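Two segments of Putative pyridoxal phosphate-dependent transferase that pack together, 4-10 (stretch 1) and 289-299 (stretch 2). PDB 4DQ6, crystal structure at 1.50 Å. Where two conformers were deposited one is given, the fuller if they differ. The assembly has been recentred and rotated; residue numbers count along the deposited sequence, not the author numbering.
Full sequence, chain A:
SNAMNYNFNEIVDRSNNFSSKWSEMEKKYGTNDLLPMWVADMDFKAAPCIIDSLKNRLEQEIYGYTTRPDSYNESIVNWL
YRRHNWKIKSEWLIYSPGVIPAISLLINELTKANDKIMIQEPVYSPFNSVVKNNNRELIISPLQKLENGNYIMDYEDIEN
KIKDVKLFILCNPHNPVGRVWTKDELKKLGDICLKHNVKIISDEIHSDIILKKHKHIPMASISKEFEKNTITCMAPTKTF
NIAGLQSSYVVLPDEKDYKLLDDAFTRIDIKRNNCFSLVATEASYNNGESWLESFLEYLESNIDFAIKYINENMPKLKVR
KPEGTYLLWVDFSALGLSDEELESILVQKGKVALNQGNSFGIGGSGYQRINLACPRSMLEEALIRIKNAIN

Stretch 1 4-10: MNYNFNE
Stretch 2, residues 289-299: ESWLESFLEYL

The most striking bond in this contact is its shortest: Tyr298 OH donates to Asn9 OD1 at 2.5 Å, a tight hydrogen bond that fixes an irregular N-terminal segment to a helix nearly 290 residues later. The amide oxygen lies at the edge of the tyrosine ring, near its plane. Asn9 (chi1 m, -75°; chi2 -33°) has a sideways CA-to-CB bond, yet its end comes nearer the helix.

Residues 289-299 form a regular helix, with phi near -64° and psi near -42°, relaxing to -32° at Leu296, and successive i to i+4 bonds such as Phe295 N to Trp291 O at 2.8 Å. Residues 4-10 are neither helix nor strand, and their net run is broadly in the same sense as the helix. Asn5 is extended (-127/133), Tyr6 bends the chain (-122/17), and Asn7 takes positive phi (56/54), with its N bonded to Asn5 OD1 at 3.0 Å. A type I turn from Asn7 to Glu10 follows, with Phe8 at -68/-14 and Asn9 at -73/-21; Glu10 N reaches Asn7 O at 3.2 Å.

The register is not monotonic: it steps back from Ser294 to Trp291, then forward to Tyr298. Met4 CA lies 6.5 Å from Ser294 CA, Tyr6 CA 7.3 Å from Trp291 CA, and Phe8 CA 7.4 Å from Tyr298 CA. Ser294 and Tyr298, one turn apart, point their CA-to-CB bonds toward the loop; Ser290, Trp291 and Phe295 point sideways, while Leu292 and Leu296 point away. On the loop, Met4, Tyr6 and Phe8 point toward the helix, and Asn5 and Asn7 away. Met4 is modelled only to CB, so its modelled contact is through backbone O.

Phe8 (chi1 m, -67°; chi2 -76°) is buried and has the largest area covered by the other stretch. Its CB sits over the face of Tyr298 (chi1 t, chi2 86°), 3.4 Å from the ring centroid and 4° off the normal, an almost ideal CH-pi contact. The two rings are oblique, with planes at 34°. Phe8 CZ packs 3.8 Å from Phe295 CB, and Phe8 CE1 lies 3.8 Å from Trp291 CZ2, so one aromatic side chain fills a pocket lined by three others.

Tyr6 (chi1 m, -64°; chi2 -84°) meets Trp291 (chi1 t, chi2 94°) in an edge-to-face pair: the indole edge approaches the phenol face, with the planes at 66° and the Tyr6 ring and Trp291 five-membered ring centroids 4.8 Å apart. Trp291 CB adds a CH-pi contact to the same ring, 4.3 Å from its centroid. Tyr6 OH to Trp291 N, at 3.5 Å, has too poor an angle for a hydrogen bond.

Ser294 (chi1 t) meets Met4, Tyr6 and Phe8. Its OG is 3.1 Å from Met4 O, within hydrogen-bonding range, and lies at the edges of both loop rings, 3.6 Å from Tyr6 CD2 and 3.5 Å from Phe8 CE2. The rule here is alternation from Met4 to Phe8, which the turn ends; the Asn9 bond adds a polar tie at the edge of Tyr298.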

# COMPACT_ATOMS: atom_id res chain seq x y z
N MET A 4 -30.98 0.20 17.23
CA MET A 4 -29.76 1.07 17.39
C MET A 4 -29.79 2.18 16.35
O MET A 4 -30.20 1.96 15.21
CB MET A 4 -28.47 0.25 17.24
N ASN A 5 -29.37 3.38 16.76
CA ASN A 5 -29.37 4.55 15.87
C ASN A 5 -28.00 5.22 15.83
O ASN A 5 -27.41 5.48 16.87
CB ASN A 5 -30.41 5.58 16.32
CG ASN A 5 -30.57 6.71 15.32
OD1 ASN A 5 -29.88 7.74 15.39
ND2 ASN A 5 -31.47 6.50 14.35
N TYR A 6 -27.52 5.52 14.62
CA TYR A 6 -26.23 6.17 14.44
C TYR A 6 -26.28 7.52 13.68
O TYR A 6 -25.25 7.96 13.12
CB TYR A 6 -25.33 5.21 13.69
CG TYR A 6 -25.06 3.94 14.48
CD1 TYR A 6 -24.05 3.91 15.42
CD2 TYR A 6 -25.83 2.79 14.28
CE1 TYR A 6 -23.81 2.76 16.13
CE2 TYR A 6 -25.59 1.63 14.99
CZ TYR A 6 -24.56 1.63 15.90
OH TYR A 6 -24.36 0.47 16.63
N ASN A 7 -27.48 8.10 13.60
CA ASN A 7 -27.69 9.42 12.98
C ASN A 7 -27.17 9.48 11.52
O ASN A 7 -26.36 10.32 11.16
CB ASN A 7 -27.01 10.51 13.79
CG ASN A 7 -27.58 11.90 13.50
OD1 ASN A 7 -28.53 12.04 12.72
ND2 ASN A 7 -26.95 12.92 14.08
N PHE A 8 -27.62 8.55 10.70
CA PHE A 8 -27.22 8.57 9.28
C PHE A 8 -27.81 9.78 8.56
O PHE A 8 -27.31 10.15 7.53
CB PHE A 8 -27.69 7.29 8.56
CG PHE A 8 -26.97 6.00 9.03
CD1 PHE A 8 -25.67 5.73 8.64
CD2 PHE A 8 -27.61 5.11 9.86
CE1 PHE A 8 -25.04 4.58 9.06
CE2 PHE A 8 -26.99 3.96 10.30
CZ PHE A 8 -25.72 3.69 9.88
N ASN A 9 -28.79 10.46 9.17
CA ASN A 9 -29.40 11.66 8.55
C ASN A 9 -28.45 12.88 8.59
O ASN A 9 -28.59 13.85 7.82
CB ASN A 9 -30.74 12.03 9.25
CG ASN A 9 -31.91 11.10 8.91
OD1 ASN A 9 -32.03 10.56 7.80
ND2 ASN A 9 -32.90 11.04 9.84
N GLU A 10 -27.48 12.86 9.50
CA GLU A 10 -26.60 14.00 9.70
C GLU A 10 -25.91 14.43 8.41
O GLU A 10 -25.30 13.62 7.78
CB GLU A 10 -25.53 13.66 10.77
CG GLU A 10 -24.53 14.80 11.04
CD GLU A 10 -23.54 14.54 12.18
OE1 GLU A 10 -23.27 13.37 12.54
OE2 GLU A 10 -23.01 15.53 12.72
N GLU A 289 -20.80 -5.07 13.82
CA GLU A 289 -22.02 -5.70 13.36
C GLU A 289 -23.30 -4.86 13.58
O GLU A 289 -24.13 -4.76 12.66
CB GLU A 289 -22.16 -7.10 13.94
CG GLU A 289 -23.17 -7.99 13.26
CD GLU A 289 -23.00 -9.48 13.65
OE1 GLU A 289 -22.10 -9.80 14.46
OE2 GLU A 289 -23.79 -10.29 13.15
N SER A 290 -23.43 -4.25 14.75
CA SER A 290 -24.63 -3.48 15.03
C SER A 290 -24.74 -2.24 14.12
O SER A 290 -25.81 -1.95 13.59
CB SER A 290 -24.74 -3.13 16.50
OG SER A 290 -25.07 -4.29 17.24
N TRP A 291 -23.63 -1.55 13.92
CA TRP A 291 -23.57 -0.47 12.92
C TRP A 291 -23.92 -0.96 11.54
O TRP A 291 -24.74 -0.32 10.85
CB TRP A 291 -22.21 0.23 12.97
CG TRP A 291 -22.15 1.38 12.03
CD1 TRP A 291 -22.42 2.74 12.28
CD2 TRP A 291 -21.79 1.31 10.60
NE1 TRP A 291 -22.24 3.47 11.14
CE2 TRP A 291 -21.88 2.67 10.10
CE3 TRP A 291 -21.44 0.29 9.73
CZ2 TRP A 291 -21.60 3.00 8.81
CZ3 TRP A 291 -21.15 0.63 8.42
CH2 TRP A 291 -21.25 1.96 7.96
N LEU A 292 -23.36 -2.11 11.12
CA LEU A 292 -23.67 -2.60 9.83
C LEU A 292 -25.18 -2.92 9.64
O LEU A 292 -25.78 -2.54 8.64
CB LEU A 292 -22.83 -3.84 9.50
CG LEU A 292 -23.25 -4.53 8.24
CD1 LEU A 292 -23.06 -3.70 6.96
CD2 LEU A 292 -22.43 -5.82 8.04
N GLU A 293 -25.82 -3.53 10.64
CA GLU A 293 -27.23 -3.87 10.51
C GLU A 293 -28.05 -2.56 10.40
O GLU A 293 -29.01 -2.47 9.61
CB GLU A 293 -27.69 -4.78 11.64
CG GLU A 293 -27.10 -6.18 11.60
CD GLU A 293 -27.48 -7.02 10.39
OE1 GLU A 293 -28.59 -6.86 9.81
OE2 GLU A 293 -26.67 -7.90 9.99
N SER A 294 -27.68 -1.54 11.16
CA SER A 294 -28.38 -0.25 11.13
C SER A 294 -28.17 0.46 9.79
O SER A 294 -29.11 0.99 9.25
CB SER A 294 -27.93 0.66 12.27
OG SER A 294 -28.75 1.84 12.47
N PHE A 295 -26.94 0.37 9.23
CA PHE A 295 -26.65 0.97 7.95
C PHE A 295 -27.51 0.26 6.89
O PHE A 295 -28.08 0.94 6.03
CB PHE A 295 -25.16 0.76 7.56
CG PHE A 295 -24.89 0.91 6.10
CD1 PHE A 295 -24.87 2.14 5.52
CD2 PHE A 295 -24.68 -0.19 5.27
CE1 PHE A 295 -24.64 2.31 4.18
CE2 PHE A 295 -24.43 -0.02 3.93
CZ PHE A 295 -24.41 1.19 3.36
N LEU A 296 -27.65 -1.07 6.97
CA LEU A 296 -28.39 -1.80 5.93
C LEU A 296 -29.87 -1.46 5.96
O LEU A 296 -30.53 -1.39 4.93
CB LEU A 296 -28.14 -3.27 6.05
CG LEU A 296 -26.76 -3.82 5.66
CD1 LEU A 296 -26.69 -5.27 6.09
CD2 LEU A 296 -26.45 -3.67 4.16
N GLU A 297 -30.39 -1.18 7.14
CA GLU A 297 -31.78 -0.67 7.23
C GLU A 297 -31.96 0.74 6.61
O GLU A 297 -32.89 0.99 5.86
CB GLU A 297 -32.19 -0.64 8.70
CG GLU A 297 -32.47 -2.02 9.21
CD GLU A 297 -33.90 -2.48 8.91
OE1 GLU A 297 -34.68 -1.70 8.31
OE2 GLU A 297 -34.24 -3.64 9.27
N TYR A 298 -31.00 1.61 6.90
CA TYR A 298 -30.98 2.93 6.31
C TYR A 298 -30.85 2.88 4.78
O TYR A 298 -31.54 3.58 4.11
CB TYR A 298 -29.91 3.78 6.98
CG TYR A 298 -30.07 5.27 6.72
CD1 TYR A 298 -30.88 6.00 7.52
CD2 TYR A 298 -29.53 5.91 5.59
CE1 TYR A 298 -31.07 7.37 7.35
CE2 TYR A 298 -29.70 7.30 5.39
CZ TYR A 298 -30.50 8.02 6.27
OH TYR A 298 -30.66 9.39 6.02
N LEU A 299 -29.96 2.02 4.27
CA LEU A 299 -29.75 1.91 2.86
C LEU A 299 -30.98 1.41 2.18
O LEU A 299 -31.35 1.94 1.15
CB LEU A 299 -28.62 0.91 2.64
CG LEU A 299 -28.38 0.55 1.21
CD1 LEU A 299 -27.96 1.82 0.51
CD2 LEU A 299 -27.31 -0.53 1.19